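PDB 6PNR: alpha-glucosidase from [Eubacterium] rectale, which belongs to glycoside hydrolase family 31 and, as a sulfoquinovosidase, probably hydrolyses alpha-glycosides of the sulfonated sugar sulfoquinovose. Local coordinates for residues A[272-278]-A[292-298]; A[285-289]-A[352-357]; A[372-376]-A[425-430]. One frame throughout, in Å; residues are numbered along the deposited sequence.

From the N terminus, the chain leaves barrel strand 267-271 into 272-278, the first half of contact 1, and turns through 285-289, the first half of contact 2, before 292-298 closes contact 1. Contact 2 closes only at 352-357, after strand 314-319, so the two contacts cross. They also touch, Gly277 O lying 3.0 Å from Gln288 N in a probable hydrogen bond, and both reach the bound aza-sugar. The strand that begins in 352-357 leads to helix 365-380, where contact 3 opens; it closes at 425-430, beyond strand 386-389. Contacts 1 and 2 thus join loops that line the pocket, whereas contact 3 joins two barrel helices.

Contact 1 (A[272-278]-A[292-298]); sequences CQDWCGK and KYHKEMY. With 9VH ([(3~{S},4~{R},5~{R})-4,5-bis(oxidanyl)piperidin-3-yl]methanesulfonic acid), chain C.
The loop after barrel strand 267-271 carries Gln273 into the inhibitor pocket, and this contact backs that loop with residues 292-298. Residues 272-277 form two overlapping type I turns, 272-275 and 274-277, closed by Trp275 N to Cys272 O (3.0 Å) and Gly277 N to Asp274 O (2.8 Å); Lys278 enters strand 278-280. Lys292 to His294 are extended, then 295-297 turn with helical angles, spanned by hydrogen bonds from Met297 N to His294 ND1 (3.1 Å) and Tyr298 N to His294 O (2.8 Å). Gln273 (chi1 p, chi2 t) points away from 292-298 and its OE1 accepts a hydrogen bond from 9VH O5 (2.6 Å). The backbones come closest at Cys276 and Tyr293, CA atoms 4.3 Å apart, and are joined by His294 N to Trp275 O (2.9 Å). The CA-to-CB bond of Trp275 points away from 292-298, but chi1 p swings the ring back against it, CE3 reaching Tyr293 CB at 3.5 Å with Lys292 O over one face. Tyr298 OH (chi1 m) donates to OD1 of Asp274 (chi1 p) at a short 2.5 Å, and Cys272 SG lies obliquely 5.2 Å from the Tyr298 ring centroid. Met297 (chi1 m, chi2 t) brings CE to 3.4 Å from Asp274 OD2 and SD to 3.7 Å from Gly277 CA. At phi/psi 105/168, a CB on Gly277 would press against the preceding carbonyl and clash with the His294 ring. Asp274 OD2 and Tyr298 OH also bond to Gly248 and Gly249 ahead of helix 250-262, Trp275 NE1 bonds to Tyr318 O, and Tyr293 packs against the start of helix 301-310.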
loop_
_atom_site.group_PDB
_atom_site.type_symbol
_atom_site.label_atom_id
_atom_site.label_comp_id
_atom_site.label_asym_id
_atom_site.label_seq_id
_atom_site.Cartn_x
_atom_site.Cartn_y
_atom_site.Cartn_z
ATOM N N CYS A 272 0.759 -38.993 -5.614
ATOM C CA CYS A 272 2.128 -38.659 -6.012
ATOM C C CYS A 272 2.061 -37.532 -7.024
ATOM O O CYS A 272 1.893 -37.776 -8.222
ATOM C CB CYS A 272 2.861 -39.860 -6.603
ATOM S SG CYS A 272 3.060 -41.219 -5.466
ATOM N N GLN A 273 2.226 -36.293 -6.554
ATOM C CA GLN A 273 2.149 -35.177 -7.488
ATOM C C GLN A 273 3.293 -35.181 -8.489
ATOM O O GLN A 273 3.156 -34.588 -9.564
ATOM C CB GLN A 273 2.116 -33.839 -6.740
ATOM C CG GLN A 273 3.377 -33.499 -5.954
ATOM C CD GLN A 273 3.407 -32.021 -5.539
ATOM O OE1 GLN A 273 2.397 -31.316 -5.633
ATOM N NE2 GLN A 273 4.558 -31.557 -5.082
ATOM N N ASP A 274 4.416 -35.832 -8.168
ATOM C CA ASP A 274 5.536 -35.940 -9.100
ATOM C C ASP A 274 5.428 -37.180 -9.990
ATOM O O ASP A 274 6.440 -37.628 -10.545
ATOM C CB ASP A 274 6.877 -35.931 -8.348
ATOM C CG ASP A 274 7.105 -37.189 -7.516
ATOM O OD1 ASP A 274 6.145 -37.963 -7.314
ATOM O OD2 ASP A 274 8.251 -37.413 -7.053
ATOM N N TRP A 275 4.220 -37.734 -10.140
ATOM C CA TRP A 275 4.014 -38.857 -11.051
ATOM C C TRP A 275 4.590 -38.556 -12.428
ATOM O O TRP A 275 5.013 -39.473 -13.147
ATOM C CB TRP A 275 2.508 -39.181 -11.158
ATOM C CG TRP A 275 1.780 -38.191 -12.038
ATOM C CD1 TRP A 275 1.513 -36.878 -11.750
ATOM C CD2 TRP A 275 1.263 -38.421 -13.365
ATOM N NE1 TRP A 275 0.862 -36.282 -12.810
ATOM C CE2 TRP A 275 0.706 -37.206 -13.813
ATOM C CE3 TRP A 275 1.217 -39.542 -14.212
ATOM C CZ2 TRP A 275 0.098 -37.079 -15.072
ATOM C CZ3 TRP A 275 0.624 -39.413 -15.465
ATOM C CH2 TRP A 275 0.069 -38.192 -15.880
ATOM N N CYS A 276 4.633 -37.279 -12.810
ATOM C CA CYS A 276 5.135 -36.854 -14.109
ATOM C C CYS A 276 6.528 -36.222 -14.045
ATOM O O CYS A 276 6.953 -35.584 -15.020
ATOM C CB CYS A 276 4.145 -35.870 -14.732
ATOM S SG CYS A 276 3.722 -34.494 -13.599
ATOM N N GLY A 277 7.246 -36.372 -12.938
ATOM C CA GLY A 277 8.599 -35.865 -12.809
ATOM C C GLY A 277 8.674 -34.620 -11.938
ATOM O O GLY A 277 7.672 -33.987 -11.601
ATOM N N LYS A 278 9.915 -34.265 -11.593
ATOM C CA LYS A 278 10.206 -33.180 -10.669
ATOM C C LYS A 278 10.990 -32.075 -11.363
ATOM O O LYS A 278 11.597 -32.280 -12.412
ATOM C CB LYS A 278 11.014 -33.684 -9.468
ATOM C CG LYS A 278 12.425 -34.147 -9.821
ATOM C CD LYS A 278 13.209 -34.490 -8.569
ATOM C CE LYS A 278 14.634 -34.913 -8.897
ATOM N NZ LYS A 278 14.652 -36.195 -9.652
ATOM N N LYS A 292 2.432 -36.668 -18.666
ATOM C CA LYS A 292 2.598 -38.095 -18.918
ATOM C C LYS A 292 3.495 -38.640 -17.822
ATOM O O LYS A 292 4.381 -37.930 -17.340
ATOM C CB LYS A 292 3.240 -38.368 -20.287
ATOM C CG LYS A 292 2.560 -37.618 -21.425
ATOM C CD LYS A 292 2.927 -38.166 -22.800
ATOM C CE LYS A 292 4.339 -37.828 -23.208
ATOM N NZ LYS A 292 4.595 -38.290 -24.606
ATOM N N TYR A 293 3.270 -39.892 -17.411
ATOM C CA TYR A 293 4.025 -40.372 -16.262
ATOM C C TYR A 293 5.506 -40.441 -16.613
ATOM O O TYR A 293 5.893 -40.576 -17.777
ATOM C CB TYR A 293 3.493 -41.710 -15.750
ATOM C CG TYR A 293 3.952 -42.968 -16.454
ATOM C CD1 TYR A 293 3.222 -43.495 -17.512
ATOM C CD2 TYR A 293 5.076 -43.672 -16.014
ATOM C CE1 TYR A 293 3.613 -44.658 -18.149
ATOM C CE2 TYR A 293 5.481 -44.845 -16.652
ATOM C CZ TYR A 293 4.737 -45.330 -17.718
ATOM O OH TYR A 293 5.110 -46.490 -18.366
ATOM N N HIS A 294 6.337 -40.246 -15.598
ATOM C CA HIS A 294 7.776 -40.134 -15.787
ATOM C C HIS A 294 8.364 -41.538 -15.752
ATOM O O HIS A 294 8.359 -42.192 -14.706
ATOM C CB HIS A 294 8.391 -39.238 -14.713
ATOM C CG HIS A 294 9.771 -38.764 -15.047
ATOM N ND1 HIS A 294 10.887 -39.559 -14.892
ATOM C CD2 HIS A 294 10.212 -37.584 -15.538
ATOM C CE1 HIS A 294 11.958 -38.885 -15.272
ATOM N NE2 HIS A 294 11.577 -37.684 -15.672
ATOM N N LYS A 295 8.866 -42.006 -16.899
ATOM C CA LYS A 295 9.219 -43.414 -17.016
ATOM C C LYS A 295 10.494 -43.766 -16.263
ATOM O O LYS A 295 10.712 -44.945 -15.970
ATOM C CB LYS A 295 9.337 -43.804 -18.493
ATOM C CG LYS A 295 7.999 -43.740 -19.227
ATOM C CD LYS A 295 7.962 -44.619 -20.469
ATOM C CE LYS A 295 6.575 -44.607 -21.097
ATOM N NZ LYS A 295 6.501 -45.436 -22.329
ATOM N N GLU A 296 11.333 -42.784 -15.942
ATOM C CA GLU A 296 12.538 -43.065 -15.169
ATOM C C GLU A 296 12.284 -43.002 -13.666
ATOM O O GLU A 296 12.770 -43.856 -12.922
ATOM C CB GLU A 296 13.652 -42.097 -15.565
ATOM C CG GLU A 296 13.607 -41.666 -17.034
ATOM C CD GLU A 296 13.534 -42.840 -18.016
ATOM O OE1 GLU A 296 14.254 -43.846 -17.816
ATOM O OE2 GLU A 296 12.747 -42.755 -18.988
ATOM N N MET A 297 11.504 -42.025 -13.199
ATOM C CA MET A 297 11.179 -41.973 -11.775
ATOM C C MET A 297 10.160 -43.038 -11.381
ATOM O O MET A 297 10.276 -43.645 -10.312
ATOM C CB MET A 297 10.672 -40.586 -11.407
ATOM C CG MET A 297 11.762 -39.537 -11.399
ATOM S SD MET A 297 11.140 -37.904 -10.955
ATOM C CE MET A 297 10.750 -38.145 -9.208
ATOM N N TYR A 298 9.145 -43.273 -12.215
ATOM C CA TYR A 298 8.100 -44.255 -11.926
ATOM C C TYR A 298 7.987 -45.262 -13.068
ATOM O O TYR A 298 6.942 -45.353 -13.723
ATOM C CB TYR A 298 6.755 -43.556 -11.688
ATOM C CG TYR A 298 6.683 -42.730 -10.421
ATOM C CD1 TYR A 298 6.329 -43.316 -9.203
ATOM C CD2 TYR A 298 6.966 -41.369 -10.439
ATOM C CE1 TYR A 298 6.269 -42.562 -8.042
ATOM C CE2 TYR A 298 6.892 -40.603 -9.280
ATOM C CZ TYR A 298 6.549 -41.204 -8.088
ATOM O OH TYR A 298 6.489 -40.458 -6.929
HETATM O O1 9VH C . 5.442 -26.897 -7.382
HETATM S S1 9VH C . 4.438 -27.069 -8.417
HETATM O O2 9VH C . 3.958 -25.785 -8.866
HETATM O O3 9VH C . 4.912 -27.936 -9.468
HETATM C C1 9VH C . 3.100 -27.904 -7.610
HETATM C C2 9VH C . 2.408 -27.087 -6.511
HETATM C C3 9VH C . 1.547 -26.028 -7.181
HETATM N N1 9VH C . 0.573 -25.324 -6.347
HETATM C C4 9VH C . -0.256 -26.243 -5.566
HETATM C C5 9VH C . 0.624 -27.159 -4.730
HETATM O O4 9VH C . -0.224 -28.028 -3.983
HETATM C C6 9VH C . 1.534 -27.980 -5.633
HETATM O O5 9VH C . 2.352 -28.852 -4.857
#

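Contact 2 (A[285-289]-A[352-357]). With 9VH ([(3~{S},4~{R},5~{R})-4,5-bis(oxidanyl)piperidin-3-yl]methanesulfonic acid), chain C.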
loop_
_atom_site.group_PDB
_atom_site.type_symbol
_atom_site.label_atom_id
_atom_site.label_comp_id
_atom_site.label_asym_id
_atom_site.label_seq_id
_atom_site.Cartn_x
_atom_site.Cartn_y
_atom_site.Cartn_z
ATOM N N LYS A 285 11.082 -27.970 -4.191
ATOM C CA LYS A 285 10.910 -29.136 -5.055
ATOM C C LYS A 285 9.564 -29.002 -5.768
ATOM O O LYS A 285 8.503 -29.185 -5.165
ATOM C CB LYS A 285 11.018 -30.422 -4.243
ATOM C CG LYS A 285 11.120 -31.690 -5.098
ATOM C CD LYS A 285 11.297 -32.936 -4.238
ATOM C CE LYS A 285 12.692 -33.011 -3.590
ATOM N NZ LYS A 285 12.641 -33.678 -2.241
ATOM N N ARG A 286 9.600 -28.629 -7.047
ATOM C CA ARG A 286 8.384 -28.504 -7.832
ATOM C C ARG A 286 8.288 -29.685 -8.806
ATOM O O ARG A 286 8.930 -30.732 -8.605
ATOM C CB ARG A 286 8.375 -27.131 -8.522
ATOM C CG ARG A 286 8.708 -25.982 -7.560
ATOM C CD ARG A 286 8.459 -24.603 -8.180
ATOM N NE ARG A 286 7.065 -24.431 -8.557
ATOM C CZ ARG A 286 6.543 -23.311 -9.041
ATOM N NH1 ARG A 286 7.303 -22.237 -9.202
ATOM N NH2 ARG A 286 5.253 -23.263 -9.354
ATOM N N LEU A 287 7.475 -29.523 -9.845
ATOM C CA LEU A 287 7.069 -30.602 -10.728
ATOM C C LEU A 287 7.449 -30.280 -12.164
ATOM O O LEU A 287 7.554 -29.113 -12.548
ATOM C CB LEU A 287 5.554 -30.817 -10.673
ATOM C CG LEU A 287 4.962 -31.077 -9.292
ATOM C CD1 LEU A 287 3.435 -31.230 -9.373
ATOM C CD2 LEU A 287 5.635 -32.325 -8.751
ATOM N N GLN A 288 7.583 -31.328 -12.972
ATOM C CA GLN A 288 7.784 -31.177 -14.412
ATOM C C GLN A 288 6.417 -31.129 -15.095
ATOM O O GLN A 288 5.655 -32.103 -15.033
ATOM C CB GLN A 288 8.649 -32.327 -14.947
ATOM C CG GLN A 288 8.800 -32.399 -16.466
ATOM C CD GLN A 288 9.544 -31.219 -17.081
ATOM O OE1 GLN A 288 10.000 -30.308 -16.389
ATOM N NE2 GLN A 288 9.669 -31.240 -18.396
ATOM N N TRP A 289 6.099 -30.000 -15.746
ATOM C CA TRP A 289 4.736 -29.770 -16.258
ATOM C C TRP A 289 4.596 -30.356 -17.667
ATOM O O TRP A 289 4.560 -29.662 -18.687
ATOM C CB TRP A 289 4.385 -28.286 -16.213
ATOM C CG TRP A 289 4.302 -27.731 -14.803
ATOM C CD1 TRP A 289 4.601 -28.391 -13.640
ATOM C CD2 TRP A 289 3.891 -26.414 -14.419
ATOM N NE1 TRP A 289 4.414 -27.559 -12.564
ATOM C CE2 TRP A 289 3.975 -26.344 -13.014
ATOM C CE3 TRP A 289 3.453 -25.289 -15.127
ATOM C CZ2 TRP A 289 3.635 -25.204 -12.307
ATOM C CZ3 TRP A 289 3.125 -24.152 -14.421
ATOM C CH2 TRP A 289 3.213 -24.119 -13.021
ATOM N N PHE A 352 6.880 -18.971 -14.551
ATOM C CA PHE A 352 6.323 -19.507 -13.316
ATOM C C PHE A 352 7.344 -19.553 -12.188
ATOM O O PHE A 352 7.043 -20.081 -11.111
ATOM C CB PHE A 352 5.732 -20.895 -13.570
ATOM C CG PHE A 352 4.404 -20.847 -14.263
ATOM C CD1 PHE A 352 3.234 -20.789 -13.534
ATOM C CD2 PHE A 352 4.330 -20.787 -15.644
ATOM C CE1 PHE A 352 2.006 -20.712 -14.172
ATOM C CE2 PHE A 352 3.116 -20.704 -16.288
ATOM C CZ PHE A 352 1.947 -20.664 -15.554
ATOM N N GLY A 353 8.537 -19.004 -12.410
ATOM C CA GLY A 353 9.604 -19.024 -11.426
ATOM C C GLY A 353 10.745 -19.917 -11.851
ATOM O O GLY A 353 10.842 -21.064 -11.398
ATOM N N GLU A 354 11.604 -19.412 -12.740
ATOM C CA GLU A 354 12.775 -20.111 -13.266
ATOM C C GLU A 354 12.401 -21.200 -14.267
ATOM O O GLU A 354 13.234 -22.065 -14.581
ATOM C CB GLU A 354 13.655 -20.684 -12.138
ATOM C CG GLU A 354 14.166 -19.589 -11.193
ATOM C CD GLU A 354 14.665 -20.075 -9.821
ATOM O OE1 GLU A 354 14.981 -21.269 -9.645
ATOM O OE2 GLU A 354 14.755 -19.221 -8.912
ATOM N N PHE A 355 11.161 -21.199 -14.763
ATOM C CA PHE A 355 10.797 -21.996 -15.927
ATOM C C PHE A 355 9.601 -21.333 -16.596
ATOM O O PHE A 355 8.851 -20.588 -15.964
ATOM C CB PHE A 355 10.517 -23.474 -15.573
ATOM C CG PHE A 355 9.355 -23.707 -14.615
ATOM C CD1 PHE A 355 9.529 -23.593 -13.241
ATOM C CD2 PHE A 355 8.119 -24.113 -15.090
ATOM C CE1 PHE A 355 8.484 -23.844 -12.363
ATOM C CE2 PHE A 355 7.060 -24.363 -14.218
ATOM C CZ PHE A 355 7.247 -24.238 -12.851
ATOM N N TYR A 356 9.445 -21.598 -17.891
ATOM C CA TYR A 356 8.476 -20.910 -18.735
ATOM C C TYR A 356 7.533 -21.910 -19.379
ATOM O O TYR A 356 7.966 -22.977 -19.830
ATOM C CB TYR A 356 9.185 -20.100 -19.826
ATOM C CG TYR A 356 10.118 -19.066 -19.254
ATOM C CD1 TYR A 356 11.403 -19.415 -18.840
ATOM C CD2 TYR A 356 9.716 -17.746 -19.112
ATOM C CE1 TYR A 356 12.260 -18.479 -18.302
ATOM C CE2 TYR A 356 10.579 -16.794 -18.580
ATOM C CZ TYR A 356 11.846 -17.172 -18.175
ATOM O OH TYR A 356 12.704 -16.237 -17.640
ATOM N N CYS A 357 6.253 -21.548 -19.457
ATOM C CA CYS A 357 5.229 -22.474 -19.916
ATOM C C CYS A 357 4.281 -21.790 -20.887
ATOM O O CYS A 357 3.998 -20.599 -20.768
ATOM C CB CYS A 357 4.417 -23.047 -18.738
ATOM S SG CYS A 357 5.464 -23.766 -17.454
HETATM O O1 9VH C . 5.442 -26.897 -7.382
HETATM S S1 9VH C . 4.438 -27.069 -8.417
HETATM O O2 9VH C . 3.958 -25.785 -8.866
HETATM O O3 9VH C . 4.912 -27.936 -9.468
HETATM C C1 9VH C . 3.100 -27.904 -7.610
HETATM C C2 9VH C . 2.408 -27.087 -6.511
HETATM C C3 9VH C . 1.547 -26.028 -7.181
HETATM N N1 9VH C . 0.573 -25.324 -6.347
HETATM C C4 9VH C . -0.256 -26.243 -5.566
HETATM C C5 9VH C . 0.624 -27.159 -4.730
HETATM O O4 9VH C . -0.224 -28.028 -3.983
HETATM C C6 9VH C . 1.534 -27.980 -5.633
HETATM O O5 9VH C . 2.352 -28.852 -4.857
HETATM O O HOH W 1 10.042 -21.593 -8.935
HETATM O O HOH W 2 4.138 -20.644 -9.816
#
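An aromatic cluster and an arginine hydrogen bond to a backbone carbonyl join the sulfonate-binding segment 285-289 to a beta-hairpin, at its turn 352-355 and the start of its strand 356-359, in the loops surrounding the active-site pocket of this family 31 TIM barrel. The backbones stay apart, 8.2 Å between the CA atoms of Trp289 and Cys357 and 10.2 Å between those of Arg286 and Gly353, so long side chains span the gap. Trp289 is central to the cluster. Its edge meets the face of Phe352 (centroids of the six-membered ring and Phe352 4.7 Å apart, planes at 68°), while the edge of Phe355 meets the face of Trp289 (centroids 4.9 Å apart, planes at 87°); both pairs are T-shaped. Cys357 SG adds a sulfur-aromatic contact, oblique to the same indole and 3.4 Å from Trp289 CE3. Beyond the two segments, Phe391 and Trp291 meet Trp289, and Tyr394 stacks on Phe352.

Polar groups of 285-289 face the inhibitor. Trp289 NE1 donates to 9VH O3 at 3.2 Å, and Arg286 reaches the sulfonate with NH2 to O2 (2.9 Å) and NE to O1 (3.2 Å), consistent with recognition of the sulfonate of sulfoquinovose. Phe355 CE1 lies over one face of the Arg286 guanidinium, 3.7 Å from Arg286 NH1. At phi/psi 111/79, a CB on Gly353 would be pressed against the preceding carbonyl O. At the far end of the guanidinium, Arg286 NH1 donates to Phe352 O at 2.9 Å, and water 1 links that NH1 (2.8 Å) to Gly353 O (2.6 Å).

Contact 3 (A[372-376]-A[425-430]); sequences KDIIK and EAVKES
Two successive outer helices of the TIM barrel pack together here, helix 365-380 before strand 386-389 and helix 408-429 after that strand. Their short segments 372-376 and 425-429 approach to 9.2 Å between axes and cross at -57°. The nearest CA pair is Lys372 and Ala426, 5.3 Å apart.

Apolar packing centres on the small side chain of Ala426, whose CB lies 3.7 Å from Lys372 CG and 4.0 Å from Ile375 CG2. Ile375 and Val427 both touch Trp387 of the intervening strand. The aliphatic part of Lys376 passes over Ala426, CE to CA 4.0 Å, and its CG lies 3.9 Å from Ser430 OG.

Charged ends form a salt-bridge network. Lys372 NZ, on a chain with chi1 t and chi3 m, binds Glu425 OE1 (2.9 Å) and Glu429 OE2 (2.7 Å), both acids with chi1 m, and also pairs with Glu369. Lys376, chi1 m and then extended, brings NZ to Glu429 OE1 at 2.6 Å.

At the C-terminal end of the second helix, Ser430 OG donates to Ala426 O at 2.7 Å. Both lysines thus offer methylenes to the helix interface and ammonium groups to the acids. Glu429, with OE2 on Lys372 and OE1 on Lys376, ties the two helices by charge, beside the apolar contact.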
loop_
_atom_site.group_PDB
_atom_site.type_symbol
_atom_site.label_atom_id
_atom_site.label_comp_id
_atom_site.label_asym_id
_atom_site.label_seq_id
_atom_site.Cartn_x
_atom_site.Cartn_y
_atom_site.Cartn_z
ATOM N N LYS A 372 -8.498 -32.163 -22.952
ATOM C CA LYS A 372 -9.369 -33.199 -22.429
ATOM C C LYS A 372 -8.844 -34.585 -22.796
ATOM O O LYS A 372 -8.814 -35.489 -21.953
ATOM C CB LYS A 372 -10.794 -32.982 -22.959
ATOM C CG LYS A 372 -11.847 -33.831 -22.283
ATOM C CD LYS A 372 -13.165 -33.833 -23.059
ATOM C CE LYS A 372 -13.650 -32.437 -23.402
ATOM N NZ LYS A 372 -15.001 -32.518 -24.061
ATOM N N ASP A 373 -8.397 -34.762 -24.043
ATOM C CA ASP A 373 -7.885 -36.070 -24.456
ATOM C C ASP A 373 -6.573 -36.414 -23.754
ATOM O O ASP A 373 -6.295 -37.596 -23.514
ATOM C CB ASP A 373 -7.696 -36.115 -25.976
ATOM C CG ASP A 373 -9.020 -36.239 -26.736
ATOM O OD1 ASP A 373 -10.053 -36.589 -26.126
ATOM O OD2 ASP A 373 -9.020 -35.988 -27.957
ATOM N N ILE A 374 -5.760 -35.404 -23.432
ATOM C CA ILE A 374 -4.542 -35.616 -22.641
ATOM C C ILE A 374 -4.881 -36.213 -21.275
ATOM O O ILE A 374 -4.198 -37.124 -20.790
ATOM C CB ILE A 374 -3.762 -34.291 -22.505
ATOM C CG1 ILE A 374 -3.102 -33.918 -23.835
ATOM C CG2 ILE A 374 -2.718 -34.363 -21.380
ATOM C CD1 ILE A 374 -2.412 -32.581 -23.812
ATOM N N ILE A 375 -5.937 -35.705 -20.632
ATOM C CA ILE A 375 -6.355 -36.240 -19.338
ATOM C C ILE A 375 -6.878 -37.667 -19.496
ATOM O O ILE A 375 -6.512 -38.569 -18.727
ATOM C CB ILE A 375 -7.405 -35.319 -18.679
ATOM C CG1 ILE A 375 -6.833 -33.902 -18.477
ATOM C CG2 ILE A 375 -7.921 -35.941 -17.364
ATOM C CD1 ILE A 375 -7.867 -32.871 -18.023
ATOM N N LYS A 376 -7.728 -37.899 -20.508
ATOM C CA LYS A 376 -8.273 -39.241 -20.721
ATOM C C LYS A 376 -7.168 -40.253 -21.003
ATOM O O LYS A 376 -7.154 -41.353 -20.436
ATOM C CB LYS A 376 -9.270 -39.233 -21.881
ATOM C CG LYS A 376 -10.528 -38.414 -21.658
ATOM C CD LYS A 376 -11.455 -38.573 -22.880
ATOM C CE LYS A 376 -12.646 -37.645 -22.825
ATOM N NZ LYS A 376 -13.550 -37.899 -23.991
ATOM N N GLU A 425 -15.535 -32.589 -18.161
ATOM C CA GLU A 425 -15.944 -33.302 -19.365
ATOM C C GLU A 425 -15.085 -34.541 -19.595
ATOM O O GLU A 425 -15.609 -35.602 -19.964
ATOM C CB GLU A 425 -15.928 -32.344 -20.558
ATOM C CG GLU A 425 -17.060 -31.312 -20.415
ATOM C CD GLU A 425 -17.246 -30.386 -21.611
ATOM O OE1 GLU A 425 -16.487 -30.472 -22.604
ATOM O OE2 GLU A 425 -18.179 -29.557 -21.547
ATOM N N ALA A 426 -13.778 -34.455 -19.321
ATOM C CA ALA A 426 -12.940 -35.655 -19.371
ATOM C C ALA A 426 -13.513 -36.767 -18.498
ATOM O O ALA A 426 -13.624 -37.924 -18.931
ATOM C CB ALA A 426 -11.502 -35.330 -18.947
ATOM N N VAL A 427 -13.901 -36.428 -17.266
ATOM C CA VAL A 427 -14.418 -37.433 -16.347
ATOM C C VAL A 427 -15.797 -37.904 -16.791
ATOM O O VAL A 427 -16.079 -39.106 -16.819
ATOM C CB VAL A 427 -14.438 -36.887 -14.909
ATOM C CG1 VAL A 427 -15.181 -37.823 -13.994
ATOM C CG2 VAL A 427 -13.004 -36.686 -14.416
ATOM N N LYS A 428 -16.670 -36.965 -17.160
ATOM C CA LYS A 428 -18.032 -37.330 -17.530
ATOM C C LYS A 428 -18.050 -38.193 -18.792
ATOM O O LYS A 428 -18.715 -39.232 -18.835
ATOM C CB LYS A 428 -18.867 -36.066 -17.733
ATOM C CG LYS A 428 -20.359 -36.322 -17.982
ATOM C CD LYS A 428 -21.069 -35.020 -18.350
ATOM C CE LYS A 428 -22.599 -35.134 -18.267
ATOM N NZ LYS A 428 -23.142 -34.693 -16.931
ATOM N N GLU A 429 -17.341 -37.764 -19.837
ATOM C CA GLU A 429 -17.321 -38.526 -21.084
ATOM C C GLU A 429 -16.715 -39.904 -20.877
ATOM O O GLU A 429 -17.046 -40.846 -21.607
ATOM C CB GLU A 429 -16.553 -37.751 -22.162
ATOM C CG GLU A 429 -17.235 -36.442 -22.564
ATOM C CD GLU A 429 -16.394 -35.590 -23.492
ATOM O OE1 GLU A 429 -15.297 -36.040 -23.894
ATOM O OE2 GLU A 429 -16.828 -34.462 -23.824
ATOM N N SER A 430 -15.846 -40.047 -19.876
ATOM C CA SER A 430 -15.294 -41.342 -19.504
ATOM C C SER A 430 -16.261 -42.181 -18.681
ATOM O O SER A 430 -15.916 -43.308 -18.313
ATOM C CB SER A 430 -13.987 -41.151 -18.721
ATOM O OG SER A 430 -13.001 -40.499 -19.508
HETATM O O HOH W 3 -14.222 -40.907 -23.629
#